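Local structure of CS6 fimbrial subunit B, CS6 fimbrial subunit A (Escherichia coli, 4B9G) at residues Q37-E42 / G132-S137. The protein is a pilin subunit of the CS6 colonization factor of enterotoxigenic Escherichia coli and probably helps the bacterium adhere to host cells. Numbering follows the deposited sequence.
Sequences QLYTVE and GHLTVS
With chi1 at 177°, Leu-134 holds its CG opposite its own backbone nitrogen and sends it across toward segment 37-42, and chi2 near 70° divides the methyls, CD1 going to Tyr-39 and CD2 to Val-41. A chi1 of 66° sets the ring of Tyr-39 between its backbone N and carbonyl carbon. The phenol oxygen does most of the touching: Tyr-39 OH lies 3.6 Å from Leu-134 CD1 and 3.7 Å from Leu-134 CB. Leu-134 CD2 sits at the ring edge, near its plane, and meets Val-41 CG2 at 3.7 Å. That valine methyl also borders the ring edge, in plane. Branched aliphatic side chains suit this buried place, where the segments' closest CA atoms, those of Val-41 and Leu-134, are 9.7 Å apart; the long phenol spans the gap from Tyr-39. Its hydroxyl hydrogen-bonds to that of Tyr-82, whose ring packs edge-to-face with it. Strands 37-44 and 128-142, both CssB and not paired with each other, face one another across the core of this immunoglobulin-like beta-sandwich pilin fold and meet through side chains. Ile-84 of strand 79-88 touches both Tyr-39 and Leu-134, as does Val-156 of strand 145-160, in the CssA donor strand joined here by engineered fusion.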
ATOM      1  N   GLN A  37      -7.108  -9.514  -1.006  1.00  6.80           N
ATOM      2  CA  GLN A  37      -5.815  -8.888  -1.129  1.00  6.66           C
ATOM      3  C   GLN A  37      -5.490  -8.636  -2.593  1.00  6.29           C
ATOM      4  O   GLN A  37      -5.479  -9.552  -3.423  1.00  9.08           O
ATOM      5  CB  GLN A  37      -4.722  -9.770  -0.518  1.00  8.76           C
ATOM      6  CG  GLN A  37      -4.865 -10.003   0.964  1.00 10.62           C
ATOM      7  CD  GLN A  37      -3.871 -11.027   1.453  1.00 15.81           C
ATOM      8  OE1 GLN A  37      -2.670 -10.805   1.415  1.00 16.11           O
ATOM      9  NE2 GLN A  37      -4.364 -12.171   1.881  1.00 18.70           N
ATOM     10  N   LEU A  38      -5.185  -7.384  -2.935  1.00  5.14           N
ATOM     11  CA  LEU A  38      -4.860  -6.996  -4.310  1.00  5.37           C
ATOM     12  C   LEU A  38      -3.360  -7.095  -4.602  1.00  5.41           C
ATOM     13  O   LEU A  38      -2.967  -7.422  -5.734  1.00  6.18           O
ATOM     14  CB  LEU A  38      -5.359  -5.597  -4.587  1.00  5.89           C
ATOM     15  CG  LEU A  38      -6.861  -5.385  -4.382  1.00  6.04           C
ATOM     16  CD1 LEU A  38      -7.247  -3.932  -4.707  1.00  7.71           C
ATOM     17  CD2 LEU A  38      -7.702  -6.373  -5.190  1.00  7.64           C
ATOM     18  N   TYR A  39      -2.543  -6.780  -3.607  1.00  5.33           N
ATOM     19  CA  TYR A  39      -1.097  -6.938  -3.655  1.00  5.51           C
ATOM     20  C   TYR A  39      -0.602  -6.978  -2.215  1.00  5.12           C
ATOM     21  O   TYR A  39      -1.335  -6.594  -1.291  1.00  5.48           O
ATOM     22  CB  TYR A  39      -0.410  -5.845  -4.492  1.00  5.72           C
ATOM     23  CG  TYR A  39      -0.467  -4.426  -3.967  1.00  5.46           C
ATOM     24  CD1 TYR A  39       0.433  -3.979  -3.015  1.00  5.70           C
ATOM     25  CD2 TYR A  39      -1.399  -3.520  -4.453  1.00  5.49           C
ATOM     26  CE1 TYR A  39       0.424  -2.654  -2.573  1.00  6.39           C
ATOM     27  CE2 TYR A  39      -1.428  -2.195  -4.016  1.00  5.72           C
ATOM     28  CZ  TYR A  39      -0.501  -1.760  -3.084  1.00  5.75           C
ATOM     29  OH  TYR A  39      -0.459  -0.461  -2.636  1.00  5.96           O
ATOM     30  N   THR A  40       0.631  -7.423  -2.032  1.00  5.03           N
ATOM     31  CA  THR A  40       1.255  -7.383  -0.710  1.00  5.32           C
ATOM     32  C   THR A  40       2.597  -6.645  -0.829  1.00  5.46           C
ATOM     33  O   THR A  40       3.135  -6.419  -1.939  1.00  5.83           O
ATOM     34  CB  THR A  40       1.372  -8.749  -0.139  1.00  6.94           C
ATOM     35  OG1 THR A  40       0.142  -9.379   0.189  1.00 12.49           O
ATOM     36  CG2 THR A  40       2.296  -9.544  -0.798  1.00  4.75           C
ATOM     37  N   VAL A  41       3.100  -6.237   0.324  1.00  5.43           N
ATOM     38  CA  VAL A  41       4.324  -5.454   0.454  1.00  6.05           C
ATOM     39  C   VAL A  41       5.171  -6.117   1.535  1.00  5.98           C
ATOM     40  O   VAL A  41       4.656  -6.444   2.621  1.00  7.02           O
ATOM     41  CB  VAL A  41       4.014  -4.009   0.894  1.00  6.33           C
ATOM     42  CG1 VAL A  41       5.297  -3.172   0.954  1.00  6.78           C
ATOM     43  CG2 VAL A  41       2.969  -3.375  -0.017  1.00  6.61           C
ATOM     44  N   GLU A  42       6.460  -6.312   1.261  1.00  5.94           N
ATOM     45  CA  GLU A  42       7.395  -6.862   2.247  1.00  7.02           C
ATOM     46  C   GLU A  42       8.586  -5.935   2.349  1.00  6.87           C
ATOM     47  O   GLU A  42       9.082  -5.437   1.335  1.00  7.26           O
ATOM     48  CB  GLU A  42       7.815  -8.294   1.880  1.00  7.90           C
ATOM     49  CG  GLU A  42       6.597  -9.213   1.682  1.00  9.48           C
ATOM     50  CD  GLU A  42       6.897 -10.703   1.717  1.00 11.60           C
ATOM     51  OE1 GLU A  42       8.065 -11.103   1.615  1.00 17.16           O
ATOM     52  OE2 GLU A  42       5.947 -11.494   1.828  1.00 12.22           O
ATOM     53  N   GLY A 132      -1.296   1.481  -9.877  1.00  7.01           N
ATOM     54  CA  GLY A 132      -1.195   2.727  -9.132  1.00  7.87           C
ATOM     55  C   GLY A 132       0.186   2.850  -8.523  1.00  7.19           C
ATOM     56  O   GLY A 132       1.126   2.174  -8.972  1.00  7.84           O
ATOM     57  N   HIS A 133       0.299   3.679  -7.483  1.00  7.98           N
ATOM     58  CA  HIS A 133       1.552   3.858  -6.764  1.00  8.43           C
ATOM     59  C   HIS A 133       1.293   3.851  -5.275  1.00  8.19           C
ATOM     60  O   HIS A 133       0.213   4.230  -4.822  1.00  9.04           O
ATOM     61  CB  HIS A 133       2.231   5.169  -7.140  1.00  9.59           C
ATOM     62  CG  HIS A 133       2.787   5.167  -8.529  1.00 12.80           C
ATOM     63  ND1 HIS A 133       2.001   5.415  -9.632  1.00 14.66           N
ATOM     64  CD2 HIS A 133       4.032   4.927  -9.004  1.00 14.85           C
ATOM     65  CE1 HIS A 133       2.737   5.330 -10.725  1.00 15.98           C
ATOM     66  NE2 HIS A 133       3.978   5.050 -10.374  1.00 15.58           N
ATOM     67  N   LEU A 134       2.314   3.420  -4.537  1.00  8.20           N
ATOM     68  CA  LEU A 134       2.280   3.342  -3.085  1.00  7.36           C
ATOM     69  C   LEU A 134       3.456   4.157  -2.553  1.00  7.44           C
ATOM     70  O   LEU A 134       4.599   3.891  -2.908  1.00  7.78           O
ATOM     71  CB  LEU A 134       2.447   1.889  -2.647  1.00  7.33           C
ATOM     72  CG  LEU A 134       2.498   1.664  -1.143  1.00  7.54           C
ATOM     73  CD1 LEU A 134       1.144   1.909  -0.466  1.00  7.61           C
ATOM     74  CD2 LEU A 134       2.999   0.271  -0.866  1.00  8.72           C
ATOM     75  N   THR A 135       3.178   5.139  -1.700  1.00  7.28           N
ATOM     76  CA  THR A 135       4.220   5.919  -1.050  1.00  7.79           C
ATOM     77  C   THR A 135       4.713   5.171   0.185  1.00  6.94           C
ATOM     78  O   THR A 135       3.932   4.820   1.072  1.00  7.37           O
ATOM     79  CB  THR A 135       3.709   7.284  -0.592  1.00  9.58           C
ATOM     80  OG1 THR A 135       3.231   8.024  -1.729  1.00 12.98           O
ATOM     81  CG2 THR A 135       4.799   8.052   0.154  1.00 11.03           C
ATOM     82  N   VAL A 136       6.027   4.934   0.237  1.00  6.90           N
ATOM     83  CA  VAL A 136       6.688   4.465   1.448  1.00  6.52           C
ATOM     84  C   VAL A 136       7.748   5.496   1.804  1.00  6.31           C
ATOM     85  O   VAL A 136       8.520   5.939   0.947  1.00  6.86           O
ATOM     86  CB  VAL A 136       7.339   3.073   1.274  1.00  6.77           C
ATOM     87  CG1 VAL A 136       7.998   2.611   2.572  1.00  7.94           C
ATOM     88  CG2 VAL A 136       6.324   2.042   0.771  1.00  8.00           C
ATOM     89  N   SER A 137       7.754   5.912   3.067  1.00  6.01           N
ATOM     90  CA  SER A 137       8.733   6.867   3.566  1.00  6.89           C
ATOM     91  C   SER A 137       9.367   6.330   4.846  1.00  6.31           C
ATOM     92  O   SER A 137       8.700   5.701   5.670  1.00  7.23           O
ATOM     93  CB  SER A 137       8.102   8.231   3.847  1.00  7.67           C
ATOM     94  OG  SER A 137       7.437   8.706   2.688  1.00  9.19           O
TER